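Local coordinates for protein DUTPase (Staphylococcus phage 11, PDB 4GV8) that probably hydrolyses dUTP to dUMP and pyrophosphate as a trimeric phage dUTPase of jelly-roll fold, at residues 90-95 and 132-137. Sequence-based numbering, arbitrary orientation.
With MG (magnesium ion), chain H; DUP (2'-deoxyuridine 5'-alpha,beta-imido-triphosphate), chain L.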
# COMPACT_ATOMS: atom_id res chain seq x y z
N ILE B 90 -2.41 12.63 -6.33
CA ILE B 90 -2.28 11.19 -6.52
C ILE B 90 -0.80 10.80 -6.86
O ILE B 90 -0.26 11.14 -7.93
CB ILE B 90 -3.22 10.69 -7.64
CG1 ILE B 90 -4.71 10.87 -7.24
CG2 ILE B 90 -2.95 9.21 -7.96
CD1 ILE B 90 -5.74 10.74 -8.38
N ASN B 91 -0.18 10.11 -5.90
CA ASN B 91 1.22 9.72 -5.87
C ASN B 91 1.42 8.42 -6.67
O ASN B 91 1.16 7.33 -6.16
CB ASN B 91 1.59 9.52 -4.39
CG ASN B 91 3.09 9.43 -4.12
OD1 ASN B 91 3.93 9.41 -5.03
ND2 ASN B 91 3.43 9.38 -2.82
N ILE B 92 1.92 8.55 -7.91
CA ILE B 92 1.92 7.50 -8.97
C ILE B 92 3.33 7.24 -9.50
O ILE B 92 4.18 8.11 -9.44
CB ILE B 92 0.90 7.83 -10.07
CG1 ILE B 92 0.31 6.57 -10.68
CG2 ILE B 92 1.41 8.79 -11.15
CD1 ILE B 92 -0.98 6.87 -11.39
N LYS B 93 3.57 5.98 -9.90
CA LYS B 93 4.74 5.51 -10.61
C LYS B 93 4.26 4.58 -11.74
O LYS B 93 3.33 3.77 -11.54
CB LYS B 93 5.67 4.72 -9.68
CG LYS B 93 6.86 4.12 -10.43
CD LYS B 93 7.89 3.55 -9.50
CE LYS B 93 9.08 3.01 -10.27
NZ LYS B 93 10.03 2.17 -9.50
N ASN B 94 4.87 4.67 -12.91
CA ASN B 94 4.76 3.61 -13.89
C ASN B 94 5.87 2.64 -13.56
O ASN B 94 7.06 2.94 -13.82
CB ASN B 94 4.89 4.19 -15.30
CG ASN B 94 4.74 3.14 -16.39
OD1 ASN B 94 4.73 1.96 -16.09
ND2 ASN B 94 4.73 3.58 -17.69
N ASP B 95 5.51 1.49 -12.95
CA ASP B 95 6.52 0.49 -12.55
C ASP B 95 6.87 -0.58 -13.64
O ASP B 95 7.55 -1.60 -13.35
CB ASP B 95 6.16 -0.20 -11.22
CG ASP B 95 7.38 -0.75 -10.56
OD1 ASP B 95 8.46 -0.15 -10.80
OD2 ASP B 95 7.32 -1.75 -9.85
N ASP B 132 -9.88 11.09 -16.14
CA ASP B 132 -9.70 9.67 -15.76
C ASP B 132 -10.04 9.43 -14.30
O ASP B 132 -9.62 10.19 -13.41
CB ASP B 132 -8.26 9.16 -16.01
CG ASP B 132 -7.97 8.92 -17.48
OD1 ASP B 132 -8.92 8.88 -18.28
OD2 ASP B 132 -6.78 8.77 -17.85
N LYS B 133 -10.83 8.38 -14.07
CA LYS B 133 -11.20 7.89 -12.72
C LYS B 133 -10.04 7.00 -12.21
O LYS B 133 -10.00 5.77 -12.40
CB LYS B 133 -12.50 7.13 -12.79
CG LYS B 133 -13.16 6.93 -11.43
CD LYS B 133 -14.30 5.93 -11.50
CE LYS B 133 -15.58 6.56 -11.99
NZ LYS B 133 -16.49 5.44 -12.37
N LEU B 134 -9.04 7.68 -11.65
CA LEU B 134 -7.70 7.14 -11.43
C LEU B 134 -7.48 6.53 -10.02
O LEU B 134 -6.65 5.63 -9.86
CB LEU B 134 -6.69 8.28 -11.65
CG LEU B 134 -5.21 7.96 -11.49
CD1 LEU B 134 -4.83 6.84 -12.45
CD2 LEU B 134 -4.28 9.16 -11.67
N ALA B 135 -8.17 7.05 -9.02
CA ALA B 135 -8.05 6.60 -7.60
C ALA B 135 -9.40 6.70 -6.90
O ALA B 135 -10.41 7.10 -7.50
CB ALA B 135 -7.01 7.44 -6.83
N GLN B 136 -9.40 6.34 -5.61
CA GLN B 136 -10.57 6.49 -4.74
C GLN B 136 -10.15 6.93 -3.36
O GLN B 136 -9.00 6.80 -2.97
CB GLN B 136 -11.45 5.24 -4.66
CG GLN B 136 -10.78 4.05 -3.99
CD GLN B 136 -11.51 2.74 -4.23
OE1 GLN B 136 -10.90 1.69 -4.53
NE2 GLN B 136 -12.80 2.79 -4.12
N LEU B 137 -11.11 7.51 -2.65
CA LEU B 137 -10.92 8.12 -1.32
C LEU B 137 -11.85 7.43 -0.33
O LEU B 137 -13.09 7.50 -0.45
CB LEU B 137 -11.24 9.65 -1.36
CG LEU B 137 -11.00 10.39 -0.03
CD1 LEU B 137 -9.49 10.45 0.34
CD2 LEU B 137 -11.72 11.75 -0.01
MG MG H . 9.72 -2.12 -9.48
O4 DUP L . -7.50 -6.56 -4.58
C4 DUP L . -8.84 -6.58 -4.71
C5 DUP L . -9.57 -5.41 -4.82
C6 DUP L . -10.96 -5.46 -4.97
N3 DUP L . -9.49 -7.75 -4.74
C2 DUP L . -10.85 -7.79 -4.92
O2 DUP L . -11.46 -9.01 -4.94
N1 DUP L . -11.59 -6.65 -5.06
C1' DUP L . -13.05 -6.69 -5.26
C2' DUP L . -13.77 -6.24 -4.01
C3' DUP L . -14.23 -4.83 -4.33
O3' DUP L . -15.44 -4.55 -3.62
O4' DUP L . -13.38 -5.80 -6.35
C4' DUP L . -14.32 -4.80 -5.88
C5' DUP L . -14.04 -3.45 -6.53
O5' DUP L . -12.91 -2.76 -5.96
PA DUP L . -12.52 -1.31 -6.59
O1A DUP L . -11.14 -1.03 -6.03
O2A DUP L . -13.59 -0.29 -6.41
N3A DUP L . -12.33 -1.70 -8.22
PB DUP L . -12.84 -0.80 -9.56
O1B DUP L . -13.13 0.61 -9.06
O2B DUP L . -11.76 -0.92 -10.64
O3B DUP L . -14.23 -1.52 -10.04
PG DUP L . -15.82 -1.27 -9.61
O2G DUP L . -15.91 -0.30 -8.43
O1G DUP L . -16.18 -0.62 -10.89
O3G DUP L . -16.28 -2.67 -9.38
O HOH W 1 9.69 -2.51 -11.87
O HOH W 2 11.56 -0.65 -10.32
O HOH W 3 11.57 -3.88 -9.69
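Ile90 and Ile92 meet Leu134 and Ala135 with no flat group between them. The planar group whose contacts are resolved here is the Asp95 carboxylate, away from the aliphatic contact at the far end of 90-95. Lys93 NZ approaches Asp95 OD1 from above that plane, 44° out of it, in a 3.1 Å salt bridge. Asp95 OD2 binds magnesium at 2.5 Å, and OD1 lies 2.7 Å from the ion, shared with Asp95 of the second and third subunits.

The contact itself is aliphatic. With CG1 beside the backbone N (chi1 -65°) and an extended chi2, Ile90 carries CD1 to 3.9 Å from both Leu134 CD2 and Ala135 CB. Ile92 CD1 meets Leu134 CD1 tip to tip at 4.0 Å, so the leucine fork serves both isoleucines. A classic beta bulge opposite Ile29 lets consecutive Leu134 and Ala135 both point toward 90-95.

Strands 57-63 and 73-80 separate the two in sheet order, yet all four CB bonds point across, consistent with packing across the interior of the curled sheet, where Ile45 also touches Leu134. Gln136 turns its CB away and belongs to the nucleotide pocket. Four buried hydrocarbon side chains, with no polar pairing between the segments, imply cohesion by dispersion and water exclusion.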